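Local coordinates for protein cytochrome c2 (Rhodobacter sphaeroides, PDB 1CXC) that carries electrons through its covalently bound heme c, serving as electron donor to the oxidized bacteriochlorophyll in the photosynthesis of purple bacteria, at residues A[75-80]-A[109-114]. Sequence-based numbering, arbitrary orientation.
Sequences HFVQYV and DAHNIW. With HEC (heme c), chain B.
The ring of Phe76 has a neighbour on each face: Trp114 CE3 sits 3.4 Å above the plane of one, displaced toward the rim, and Val80 CG1, one helical turn along from Phe76, lies over the opposite face, 3.8 Å above the plane and also toward the rim. At the ring's edge, in plane, the carbonyl oxygen Ala110 O lies 3.5 Å from Phe76 CE2, and Ile113 CG2 approaches CZ. This is the packing of two helices of the cytochrome c fold, 73-81 and the C-terminal helix 107-120, whose segments here run at 130° to each other, beside the heme. Phe76 and Trp114 do not form a regular stack; the planes of the Phe76 ring and the six-membered ring of Trp114 are inclined at 46°, with centroids 5.0 Å apart. Phe76 CG is anti to the backbone N (chi1 173°), directed from its own helix toward 109-114; the ring beyond it lies between that helix and the heme. A flat, wholly apolar ring suits that place, since it meets protein on both faces while Phe76 CZ comes within 3.6 Å of the heme methyl CMB, which lies oblique to the ring. Ile113 continues this apolar lining, its side chain also lying close to that of Cys15, which is predicted to be a covalent heme attachment site.

Where the backbones come nearest, Ala110 faces Val77, their CA atoms 5.3 Å apart. The single methyl of Ala110 admits the neighbouring helix so closely, and Val77 CB and Val80 CG2 both rest on it. At the partly exposed margin the contact is made by the imidazole of His111: ND1 is hydrogen-bonded to Glu73 OE2, which restrains the rotation of the ring, while Val77 CG1 lies over its face in a CH-pi contact, 4.0 Å from the ring centroid and 3.7 Å from His111 CE1.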
ATOM      1  N   HIS A  75       8.891  -4.912  -2.464  1.00 13.87           N
ATOM      2  CA  HIS A  75       8.209  -5.217  -1.211  1.00 14.34           C
ATOM      3  C   HIS A  75       6.709  -5.017  -1.365  1.00 13.96           C
ATOM      4  O   HIS A  75       5.932  -5.795  -0.848  1.00 12.69           O
ATOM      5  CB  HIS A  75       8.720  -4.344  -0.061  1.00 15.44           C
ATOM      6  CG  HIS A  75      10.143  -4.727   0.364  1.00 18.22           C
ATOM      7  ND1 HIS A  75      11.222  -4.268  -0.234  1.00 19.45           N
ATOM      8  CD2 HIS A  75      10.533  -5.732   1.209  1.00 18.86           C
ATOM      9  CE1 HIS A  75      12.268  -4.927   0.198  1.00 20.31           C
ATOM     10  NE2 HIS A  75      11.843  -5.799   1.078  1.00 21.79           N
ATOM     11  N   PHE A  76       6.309  -4.032  -2.165  1.00 14.22           N
ATOM     12  CA  PHE A  76       4.904  -3.754  -2.393  1.00 12.51           C
ATOM     13  C   PHE A  76       4.279  -4.924  -3.128  1.00 12.88           C
ATOM     14  O   PHE A  76       3.238  -5.405  -2.706  1.00 11.55           O
ATOM     15  CB  PHE A  76       4.792  -2.494  -3.255  1.00 12.72           C
ATOM     16  CG  PHE A  76       3.369  -2.159  -3.734  1.00 13.56           C
ATOM     17  CD1 PHE A  76       2.529  -1.410  -2.927  1.00 11.36           C
ATOM     18  CD2 PHE A  76       2.921  -2.629  -4.988  1.00 14.19           C
ATOM     19  CE1 PHE A  76       1.233  -1.135  -3.373  1.00 11.56           C
ATOM     20  CE2 PHE A  76       1.634  -2.350  -5.418  1.00 12.65           C
ATOM     21  CZ  PHE A  76       0.801  -1.602  -4.605  1.00 11.02           C
ATOM     22  N   VAL A  77       4.934  -5.527  -4.125  1.00 10.45           N
ATOM     23  CA  VAL A  77       4.220  -6.594  -4.801  1.00 13.80           C
ATOM     24  C   VAL A  77       4.172  -7.879  -4.022  1.00 13.92           C
ATOM     25  O   VAL A  77       3.156  -8.564  -4.052  1.00 13.45           O
ATOM     26  CB  VAL A  77       4.624  -6.867  -6.271  1.00 15.31           C
ATOM     27  CG1 VAL A  77       5.390  -5.731  -6.897  1.00 16.20           C
ATOM     28  CG2 VAL A  77       5.272  -8.218  -6.441  1.00 17.21           C
ATOM     29  N   GLN A  78       5.050  -8.050  -3.045  1.00 14.43           N
ATOM     30  CA  GLN A  78       4.964  -9.247  -2.242  1.00 14.31           C
ATOM     31  C   GLN A  78       3.890  -9.016  -1.202  1.00 12.26           C
ATOM     32  O   GLN A  78       3.104  -9.882  -0.859  1.00 14.01           O
ATOM     33  CB  GLN A  78       6.268  -9.488  -1.503  1.00 17.79           C
ATOM     34  CG  GLN A  78       7.400  -9.982  -2.393  1.00 23.14           C
ATOM     35  CD  GLN A  78       8.746  -9.898  -1.679  1.00 28.07           C
ATOM     36  N   TYR A  79       3.846  -7.823  -0.644  1.00 11.86           N
ATOM     37  CA  TYR A  79       2.885  -7.521   0.391  1.00 10.70           C
ATOM     38  C   TYR A  79       1.440  -7.601  -0.052  1.00 13.06           C
ATOM     39  O   TYR A  79       0.642  -8.243   0.612  1.00 13.96           O
ATOM     40  CB  TYR A  79       3.176  -6.145   0.952  1.00  9.55           C
ATOM     41  CG  TYR A  79       2.085  -5.645   1.878  1.00  9.96           C
ATOM     42  CD1 TYR A  79       1.960  -6.178   3.136  1.00  9.33           C
ATOM     43  CD2 TYR A  79       1.220  -4.656   1.434  1.00  8.26           C
ATOM     44  CE1 TYR A  79       0.956  -5.734   3.960  1.00 10.88           C
ATOM     45  CE2 TYR A  79       0.224  -4.201   2.262  1.00  8.97           C
ATOM     46  CZ  TYR A  79       0.093  -4.746   3.515  1.00 10.25           C
ATOM     47  OH  TYR A  79      -0.916  -4.299   4.353  1.00 12.98           O
ATOM     48  N   VAL A  80       1.056  -6.911  -1.137  1.00 14.02           N
ATOM     49  CA  VAL A  80      -0.343  -6.944  -1.575  1.00 14.45           C
ATOM     50  C   VAL A  80      -0.818  -8.344  -1.919  1.00 14.81           C
ATOM     51  O   VAL A  80      -2.020  -8.582  -1.917  1.00 16.64           O
ATOM     52  CB  VAL A  80      -0.610  -6.003  -2.773  1.00 12.23           C
ATOM     53  CG1 VAL A  80      -0.252  -4.575  -2.401  1.00 11.07           C
ATOM     54  CG2 VAL A  80       0.125  -6.453  -4.031  1.00  9.76           C
ATOM     55  N   ASP A 109      -1.178  -7.409 -11.911  1.00 13.22           N
ATOM     56  CA  ASP A 109      -1.927  -6.278 -11.398  1.00 13.92           C
ATOM     57  C   ASP A 109      -1.114  -5.547 -10.332  1.00 12.55           C
ATOM     58  O   ASP A 109      -1.159  -4.328 -10.237  1.00 12.05           O
ATOM     59  CB  ASP A 109      -3.225  -6.751 -10.765  1.00 15.30           C
ATOM     60  CG  ASP A 109      -4.326  -7.042 -11.773  1.00 19.56           C
ATOM     61  OD1 ASP A 109      -3.989  -7.203 -12.938  1.00 21.43           O
ATOM     62  OD2 ASP A 109      -5.373  -7.514 -11.335  1.00 20.23           O
ATOM     63  N   ALA A 110      -0.335  -6.278  -9.511  1.00 13.18           N
ATOM     64  CA  ALA A 110       0.481  -5.641  -8.482  1.00 11.93           C
ATOM     65  C   ALA A 110       1.524  -4.728  -9.093  1.00 11.92           C
ATOM     66  O   ALA A 110       1.685  -3.593  -8.639  1.00 12.60           O
ATOM     67  CB  ALA A 110       1.231  -6.693  -7.695  1.00 12.20           C
ATOM     68  N   HIS A 111       2.191  -5.165 -10.160  1.00  9.60           N
ATOM     69  CA  HIS A 111       3.157  -4.320 -10.818  1.00  9.67           C
ATOM     70  C   HIS A 111       2.474  -3.143 -11.510  1.00 11.40           C
ATOM     71  O   HIS A 111       3.032  -2.065 -11.581  1.00 10.44           O
ATOM     72  CB  HIS A 111       3.929  -5.125 -11.853  1.00  9.96           C
ATOM     73  CG  HIS A 111       4.940  -6.070 -11.241  1.00 11.44           C
ATOM     74  ND1 HIS A 111       6.044  -5.637 -10.660  1.00 13.41           N
ATOM     75  CD2 HIS A 111       4.878  -7.427 -11.214  1.00 14.10           C
ATOM     76  CE1 HIS A 111       6.662  -6.704 -10.246  1.00 14.41           C
ATOM     77  NE2 HIS A 111       5.979  -7.773 -10.593  1.00 15.59           N
ATOM     78  N   ASN A 112       1.307  -3.344 -12.147  1.00 10.61           N
ATOM     79  CA  ASN A 112       0.609  -2.244 -12.817  1.00 10.86           C
ATOM     80  C   ASN A 112       0.172  -1.176 -11.837  1.00  8.73           C
ATOM     81  O   ASN A 112       0.244   0.024 -12.109  1.00 10.35           O
ATOM     82  CB  ASN A 112      -0.611  -2.752 -13.574  1.00 10.57           C
ATOM     83  CG  ASN A 112      -0.247  -3.650 -14.750  1.00 15.99           C
ATOM     84  OD1 ASN A 112      -1.064  -4.472 -15.206  1.00 18.97           O
ATOM     85  ND2 ASN A 112       0.993  -3.569 -15.254  1.00 11.63           N
ATOM     86  N   ILE A 113      -0.349  -1.596 -10.702  1.00  8.49           N
ATOM     87  CA  ILE A 113      -0.770  -0.669  -9.681  1.00 10.18           C
ATOM     88  C   ILE A 113       0.436   0.089  -9.128  1.00 10.38           C
ATOM     89  O   ILE A 113       0.380   1.306  -8.970  1.00  8.89           O
ATOM     90  CB  ILE A 113      -1.504  -1.430  -8.565  1.00 11.03           C
ATOM     91  CG1 ILE A 113      -2.890  -1.888  -9.020  1.00 10.44           C
ATOM     92  CG2 ILE A 113      -1.608  -0.545  -7.328  1.00 13.28           C
ATOM     93  CD1 ILE A 113      -3.596  -2.773  -7.987  1.00  7.87           C
ATOM     94  N   TRP A 114       1.614  -0.544  -9.034  1.00 11.60           N
ATOM     95  CA  TRP A 114       2.773   0.195  -8.551  1.00 11.20           C
ATOM     96  C   TRP A 114       3.166   1.252  -9.580  1.00 10.19           C
ATOM     97  O   TRP A 114       3.512   2.382  -9.238  1.00  8.97           O
ATOM     98  CB  TRP A 114       3.959  -0.749  -8.306  1.00  8.87           C
ATOM     99  CG  TRP A 114       5.176   0.019  -7.739  1.00  8.96           C
ATOM    100  CD1 TRP A 114       6.266   0.296  -8.521  1.00 10.96           C
ATOM    101  CD2 TRP A 114       5.286   0.552  -6.483  1.00 10.01           C
ATOM    102  NE1 TRP A 114       7.097   0.997  -7.754  1.00 10.88           N
ATOM    103  CE2 TRP A 114       6.533   1.186  -6.538  1.00 12.14           C
ATOM    104  CE3 TRP A 114       4.517   0.605  -5.338  1.00 12.77           C
ATOM    105  CZ2 TRP A 114       7.020   1.892  -5.439  1.00 11.81           C
ATOM    106  CZ3 TRP A 114       5.009   1.300  -4.238  1.00 13.76           C
ATOM    107  CH2 TRP A 114       6.247   1.936  -4.285  1.00 14.36           C
TER
HETATM  108 FE   HEC B 125      -4.449  -2.005   1.838  1.00 12.12          FE
HETATM  109  CHA HEC B 125      -2.366  -1.067   4.334  1.00 10.23           C
HETATM  110  CHB HEC B 125      -2.051  -1.279  -0.469  1.00  9.29           C
HETATM  111  CHC HEC B 125      -6.506  -3.130  -0.662  1.00 11.47           C
HETATM  112  CHD HEC B 125      -6.987  -2.449   4.091  1.00 10.59           C
HETATM  113  NA  HEC B 125      -2.586  -1.353   1.908  1.00  7.33           N
HETATM  114  C1A HEC B 125      -1.864  -1.021   3.044  1.00  9.03           C
HETATM  115  C2A HEC B 125      -0.515  -0.610   2.699  1.00  9.51           C
HETATM  116  C3A HEC B 125      -0.410  -0.695   1.352  1.00  7.83           C
HETATM  117  C4A HEC B 125      -1.712  -1.123   0.870  1.00  8.84           C
HETATM  118  CMA HEC B 125       0.864  -0.486   0.545  1.00  8.08           C
HETATM  119  CAA HEC B 125       0.560  -0.090   3.642  1.00 11.47           C
HETATM  120  CBA HEC B 125       0.607   1.430   3.601  1.00 12.62           C
HETATM  121  CGA HEC B 125       1.365   2.102   4.735  1.00  9.44           C
HETATM  122  O1A HEC B 125       0.901   3.116   5.213  1.00 10.67           O
HETATM  123  O2A HEC B 125       2.300   1.499   5.251  1.00 14.06           O
HETATM  124  NB  HEC B 125      -4.302  -2.186  -0.119  1.00 11.38           N
HETATM  125  C1B HEC B 125      -3.260  -1.756  -0.929  1.00 10.87           C
HETATM  126  C2B HEC B 125      -3.572  -1.958  -2.334  1.00 12.48           C
HETATM  127  C3B HEC B 125      -4.801  -2.558  -2.408  1.00 12.97           C
HETATM  128  C4B HEC B 125      -5.249  -2.679  -1.025  1.00 11.64           C
HETATM  129  CMB HEC B 125      -2.668  -1.570  -3.510  1.00 11.48           C
HETATM  130  CAB HEC B 125      -5.451  -3.028  -3.586  1.00  8.25           C
HETATM  131  CBB HEC B 125      -4.895  -4.109  -4.413  1.00 10.12           C
HETATM  132  NC  HEC B 125      -6.316  -2.685   1.751  1.00 10.26           N
HETATM  133  C1C HEC B 125      -7.005  -3.123   0.624  1.00 11.50           C
HETATM  134  C2C HEC B 125      -8.379  -3.448   0.950  1.00 10.86           C
HETATM  135  C3C HEC B 125      -8.516  -3.257   2.282  1.00 12.39           C
HETATM  136  C4C HEC B 125      -7.239  -2.771   2.769  1.00 11.21           C
HETATM  137  CMC HEC B 125      -9.494  -3.720  -0.050  1.00 10.87           C
HETATM  138  CAC HEC B 125      -9.668  -3.441   3.039  1.00 11.81           C
HETATM  139  CBC HEC B 125     -10.389  -4.704   3.085  1.00 14.61           C
HETATM  140  ND  HEC B 125      -4.640  -1.786   3.770  1.00 11.95           N
HETATM  141  C1D HEC B 125      -5.765  -2.000   4.565  1.00 11.61           C
HETATM  142  C2D HEC B 125      -5.466  -1.791   5.965  1.00 11.94           C
HETATM  143  C3D HEC B 125      -4.155  -1.472   6.045  1.00 11.04           C
HETATM  144  C4D HEC B 125      -3.655  -1.440   4.683  1.00 11.24           C
HETATM  145  CMD HEC B 125      -6.431  -1.944   7.139  1.00  9.92           C
HETATM  146  CAD HEC B 125      -3.315  -1.469   7.312  1.00 12.69           C
HETATM  147  CBD HEC B 125      -2.480  -2.744   7.425  1.00 15.01           C
HETATM  148  CGD HEC B 125      -2.031  -3.093   8.852  1.00 17.08           C
HETATM  149  O1D HEC B 125      -1.583  -4.211   9.061  1.00 17.28           O
HETATM  150  O2D HEC B 125      -1.803  -2.184   9.631  1.00 16.67           O